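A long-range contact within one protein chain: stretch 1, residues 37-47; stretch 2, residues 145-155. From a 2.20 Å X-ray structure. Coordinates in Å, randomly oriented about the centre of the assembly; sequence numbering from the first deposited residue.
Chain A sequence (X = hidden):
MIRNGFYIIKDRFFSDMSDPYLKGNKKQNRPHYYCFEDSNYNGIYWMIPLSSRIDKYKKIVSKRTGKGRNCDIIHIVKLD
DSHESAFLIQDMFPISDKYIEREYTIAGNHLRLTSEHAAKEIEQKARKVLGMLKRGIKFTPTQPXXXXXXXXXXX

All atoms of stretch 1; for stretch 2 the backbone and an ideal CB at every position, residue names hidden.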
# COMPACT_ATOMS: atom_id res chain seq x y z
N GLU A 37 13.53 -17.35 2.41
CA GLU A 37 14.86 -17.88 2.58
C GLU A 37 15.47 -17.29 3.83
O GLU A 37 15.17 -16.16 4.20
CB GLU A 37 15.72 -17.56 1.35
CG GLU A 37 17.07 -18.28 1.37
CD GLU A 37 17.74 -18.34 0.01
OE1 GLU A 37 17.30 -17.62 -0.91
OE2 GLU A 37 18.70 -19.14 -0.12
N ASP A 38 16.31 -18.05 4.50
CA ASP A 38 17.04 -17.54 5.67
C ASP A 38 18.01 -16.42 5.23
O ASP A 38 18.68 -16.57 4.21
CB ASP A 38 17.80 -18.66 6.32
CG ASP A 38 18.40 -18.26 7.63
OD1 ASP A 38 17.65 -18.12 8.62
OD2 ASP A 38 19.64 -18.18 7.70
N SER A 39 18.10 -15.35 6.02
CA SER A 39 19.04 -14.22 5.73
C SER A 39 20.52 -14.59 5.85
O SER A 39 21.34 -14.06 5.10
CB SER A 39 18.82 -13.06 6.70
OG SER A 39 17.47 -12.85 6.95
N ASN A 40 20.85 -15.45 6.81
CA ASN A 40 22.25 -15.77 7.15
C ASN A 40 22.88 -16.89 6.33
O ASN A 40 24.07 -16.82 6.04
CB ASN A 40 22.39 -16.07 8.63
CG ASN A 40 21.85 -14.95 9.52
OD1 ASN A 40 21.11 -15.20 10.46
ND2 ASN A 40 22.18 -13.70 9.19
N TYR A 41 22.11 -17.90 5.92
CA TYR A 41 22.64 -18.99 5.07
C TYR A 41 21.75 -19.28 3.90
O TYR A 41 20.56 -19.60 4.06
CB TYR A 41 22.78 -20.30 5.87
CG TYR A 41 23.83 -20.24 6.93
CD1 TYR A 41 23.54 -19.71 8.18
CD2 TYR A 41 25.14 -20.69 6.67
CE1 TYR A 41 24.52 -19.64 9.16
CE2 TYR A 41 26.13 -20.62 7.64
CZ TYR A 41 25.82 -20.09 8.88
OH TYR A 41 26.81 -20.00 9.83
N ASN A 42 22.31 -19.14 2.71
CA ASN A 42 21.61 -19.52 1.49
C ASN A 42 21.39 -21.03 1.52
O ASN A 42 22.21 -21.77 2.06
CB ASN A 42 22.39 -19.10 0.22
CG ASN A 42 22.45 -17.58 0.01
OD1 ASN A 42 21.45 -16.96 -0.36
ND2 ASN A 42 23.62 -16.98 0.20
N GLY A 43 20.27 -21.48 0.98
CA GLY A 43 19.95 -22.91 0.97
C GLY A 43 19.25 -23.38 2.23
O GLY A 43 18.97 -24.58 2.36
N ILE A 44 18.94 -22.46 3.14
CA ILE A 44 18.04 -22.76 4.24
C ILE A 44 16.76 -21.95 4.06
O ILE A 44 16.81 -20.74 3.82
CB ILE A 44 18.67 -22.48 5.59
CG1 ILE A 44 19.91 -23.38 5.76
CG2 ILE A 44 17.69 -22.71 6.73
CD1 ILE A 44 20.57 -23.30 7.13
N TYR A 45 15.61 -22.62 4.18
CA TYR A 45 14.32 -22.06 3.83
C TYR A 45 13.37 -22.25 4.98
O TYR A 45 13.40 -23.28 5.63
CB TYR A 45 13.77 -22.76 2.59
CG TYR A 45 14.77 -22.80 1.46
CD1 TYR A 45 15.05 -21.66 0.71
CD2 TYR A 45 15.45 -23.96 1.14
CE1 TYR A 45 15.96 -21.69 -0.33
CE2 TYR A 45 16.38 -24.01 0.13
CZ TYR A 45 16.63 -22.87 -0.61
OH TYR A 45 17.54 -22.91 -1.64
N TRP A 46 12.54 -21.24 5.25
CA TRP A 46 11.64 -21.28 6.37
C TRP A 46 10.26 -21.71 5.88
O TRP A 46 9.70 -21.14 4.93
CB TRP A 46 11.60 -19.96 7.10
CG TRP A 46 12.83 -19.75 7.85
CD1 TRP A 46 13.95 -19.08 7.43
CD2 TRP A 46 13.13 -20.25 9.15
NE1 TRP A 46 14.94 -19.16 8.40
CE2 TRP A 46 14.45 -19.87 9.47
CE3 TRP A 46 12.41 -21.01 10.08
CZ2 TRP A 46 15.05 -20.19 10.68
CZ3 TRP A 46 13.00 -21.32 11.29
CH2 TRP A 46 14.30 -20.90 11.59
N MSE A 47 9.74 -22.75 6.50
CA MSE A 47 8.48 -23.34 6.09
C MSE A 47 7.47 -23.19 7.18
O MSE A 47 7.79 -23.19 8.35
CB MSE A 47 8.60 -24.84 5.88
CG MSE A 47 9.81 -25.23 5.09
SE MSE A 47 9.59 -24.62 3.22
CE MSE A 47 8.00 -25.60 2.61
N UNK A 145 12.26 -27.57 18.42
CA UNK A 145 13.61 -27.03 18.64
C UNK A 145 14.23 -26.67 17.33
O UNK A 145 15.03 -27.40 16.74
CB UNK A 145 14.50 -28.03 19.38
N UNK A 146 13.80 -25.52 16.83
CA UNK A 146 14.25 -25.07 15.52
C UNK A 146 15.73 -24.65 15.49
O UNK A 146 16.39 -24.78 14.44
CB UNK A 146 13.38 -23.90 15.06
N UNK A 147 16.27 -24.23 16.63
CA UNK A 147 17.71 -23.97 16.73
C UNK A 147 18.53 -25.25 16.40
O UNK A 147 19.46 -25.24 15.59
CB UNK A 147 18.05 -23.47 18.13
N UNK A 148 18.15 -26.35 17.00
CA UNK A 148 18.83 -27.60 16.75
C UNK A 148 18.75 -27.98 15.26
O UNK A 148 19.77 -28.33 14.65
CB UNK A 148 18.23 -28.71 17.62
N UNK A 149 17.56 -27.86 14.67
CA UNK A 149 17.38 -28.16 13.24
C UNK A 149 18.22 -27.23 12.37
O UNK A 149 18.91 -27.67 11.45
CB UNK A 149 15.90 -28.04 12.85
N UNK A 150 18.18 -25.95 12.69
CA UNK A 150 18.94 -24.96 11.96
C UNK A 150 20.44 -25.28 11.95
O UNK A 150 21.08 -25.26 10.90
CB UNK A 150 18.70 -23.58 12.56
N UNK A 151 20.99 -25.63 13.11
CA UNK A 151 22.44 -26.00 13.19
C UNK A 151 22.72 -27.27 12.42
O UNK A 151 23.70 -27.34 11.69
CB UNK A 151 22.88 -26.18 14.64
N UNK A 152 21.85 -28.27 12.52
CA UNK A 152 22.06 -29.49 11.73
C UNK A 152 22.12 -29.19 10.25
O UNK A 152 22.95 -29.76 9.54
CB UNK A 152 20.95 -30.51 12.00
N UNK A 153 21.27 -28.27 9.79
CA UNK A 153 21.24 -27.93 8.36
C UNK A 153 22.53 -27.26 7.91
O UNK A 153 22.99 -27.51 6.81
CB UNK A 153 20.05 -27.01 8.06
N UNK A 154 23.12 -26.43 8.75
CA UNK A 154 24.45 -25.86 8.44
C UNK A 154 25.41 -27.08 8.20
O UNK A 154 25.83 -27.67 9.19
CB UNK A 154 24.95 -24.96 9.57
N UNK A 155 25.72 -27.45 6.93
CA UNK A 155 25.71 -28.96 6.56
C UNK A 155 26.72 -29.76 7.33
O UNK A 155 26.50 -30.00 8.51
CB UNK A 155 26.00 -29.17 5.07

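Position 145 lies just before the helix that spans 146-153, and its ideal CB has nothing of stretch 1 within 5.5 Å. The free amide groups of the first helical turn favour a small acceptor here, such as Asp, Asn, Ser or Thr. The residue is Asp145, whose OD1 caps the helix by accepting from the backbone N of position 148 at 3.1 Å.

At 146 the CA-to-CB bond points toward stretch 1, with the ideal CB 4.6 Å from Trp46 CZ3. An indole at this range suits an aliphatic side chain, branched or not. Ile146 fills the place, and its CD1 lies 4.0 Å from Trp46 CZ3.

Positions 147 and 148 have no part of stretch 1 near their ideal CB atoms, so polar or charged residues would serve. They are Gln147 and Lys148. Position 149 is likewise out of reach; stretch 1 does not constrain it, and it holds Ile149.

At 150 CB points sideways, and the nearest atom of stretch 1, Trp46 CH2, is 5.2 Å away, so a short side chain would make little contact. Beyond lie the apolar surfaces of Trp46 and Ile44 and, farther out, the carboxylate of Asp38. Asp38 is already engaged: Asp38 OD1 accepts from Trp46 NE1 at 2.9 Å and Asp38 OD2 from Tyr41 N at 3.1 Å. A long side chain ending in a donor would suit, with Tyr the natural choice for its apolar ring, though Lys or Arg could be considered. Tyr150 donates from OH to Asp38 OD2 at 2.6 Å. Its ring packs on the way, with CE1 3.9 Å from Ile44 CD1 and CD1 4.2 Å from Trp46 CZ2, while OH sits at the edge of the Tyr41 ring, 3.6 Å from Tyr41 CD1.

Positions 151, 152 and 155 have no neighbour in stretch 1, and polar residues are reasonable. They are Glu151, whose OE2 accepts from Gln147 NE2 at 3.0 Å, Arg152 and Gln155.

At 153 CB points toward stretch 1, only 3.9 Å from Ile44 CD1. An aliphatic residue is expected, and Leu153 supplies it, its CB 3.9 Å from Ile44 CD1.

Position 154 leaves helical backbone angles. Its CB points sideways, 4.9 Å from Tyr41 CE2, so a side chain with flexible methylenes could lie along the phenol ring. Gln, Glu, Met, Lys or Arg would do. In Gln154, CG sits over one face of the Tyr41 ring, 4.1 Å from its centroid, a CH-pi contact.

Stretch 2 (145-155) DIQKIYERLQQ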
# COMPACT_ATOMS: atom_id res chain seq x y z
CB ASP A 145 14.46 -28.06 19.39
CG ASP A 145 15.79 -27.49 19.87
OD1 ASP A 145 16.22 -26.39 19.46
OD2 ASP A 145 16.44 -28.22 20.62
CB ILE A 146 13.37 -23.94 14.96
CG1 ILE A 146 13.30 -22.75 15.92
CG2 ILE A 146 11.98 -24.47 14.69
CD1 ILE A 146 12.70 -21.51 15.27
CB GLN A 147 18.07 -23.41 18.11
CG GLN A 147 19.50 -22.89 18.25
CD GLN A 147 19.87 -21.81 17.21
OE1 GLN A 147 19.00 -21.07 16.70
NE2 GLN A 147 21.17 -21.69 16.92
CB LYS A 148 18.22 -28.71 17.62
CG LYS A 148 18.98 -30.02 17.57
CD LYS A 148 18.39 -31.00 18.57
CE LYS A 148 18.43 -32.40 17.97
NZ LYS A 148 18.34 -33.48 18.99
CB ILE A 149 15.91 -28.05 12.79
CG1 ILE A 149 15.04 -29.06 13.55
CG2 ILE A 149 15.81 -28.34 11.30
CD1 ILE A 149 13.56 -28.79 13.46
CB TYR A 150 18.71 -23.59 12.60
CG TYR A 150 19.24 -22.38 11.88
CD1 TYR A 150 18.81 -22.06 10.61
CD2 TYR A 150 20.09 -21.48 12.53
CE1 TYR A 150 19.25 -20.92 9.98
CE2 TYR A 150 20.53 -20.32 11.91
CZ TYR A 150 20.11 -20.05 10.63
OH TYR A 150 20.53 -18.91 10.00
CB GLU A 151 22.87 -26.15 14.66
CG GLU A 151 22.78 -24.80 15.38
CD GLU A 151 23.09 -24.86 16.86
OE1 GLU A 151 23.16 -25.98 17.42
OE2 GLU A 151 23.24 -23.78 17.46
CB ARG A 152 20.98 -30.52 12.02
CG ARG A 152 21.29 -31.93 11.54
CD ARG A 152 20.89 -32.99 12.57
NE ARG A 152 20.51 -34.35 12.14
CZ ARG A 152 20.82 -34.95 10.99
NH1 ARG A 152 21.55 -34.37 10.05
NH2 ARG A 152 20.38 -36.17 10.79
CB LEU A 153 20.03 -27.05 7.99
CG LEU A 153 18.65 -27.70 8.20
CD1 LEU A 153 17.56 -26.66 8.06
CD2 LEU A 153 18.43 -28.86 7.22
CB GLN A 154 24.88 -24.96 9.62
CG GLN A 154 23.99 -23.72 9.76
CD GLN A 154 23.94 -22.91 11.06
OE1 GLN A 154 22.83 -22.68 11.47
NE2 GLN A 154 25.03 -22.41 11.64
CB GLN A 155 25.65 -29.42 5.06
CG GLN A 155 25.06 -28.46 4.03
CD GLN A 155 26.15 -27.84 3.15
OE1 GLN A 155 26.42 -28.29 2.01
NE2 GLN A 155 26.84 -26.86 3.70
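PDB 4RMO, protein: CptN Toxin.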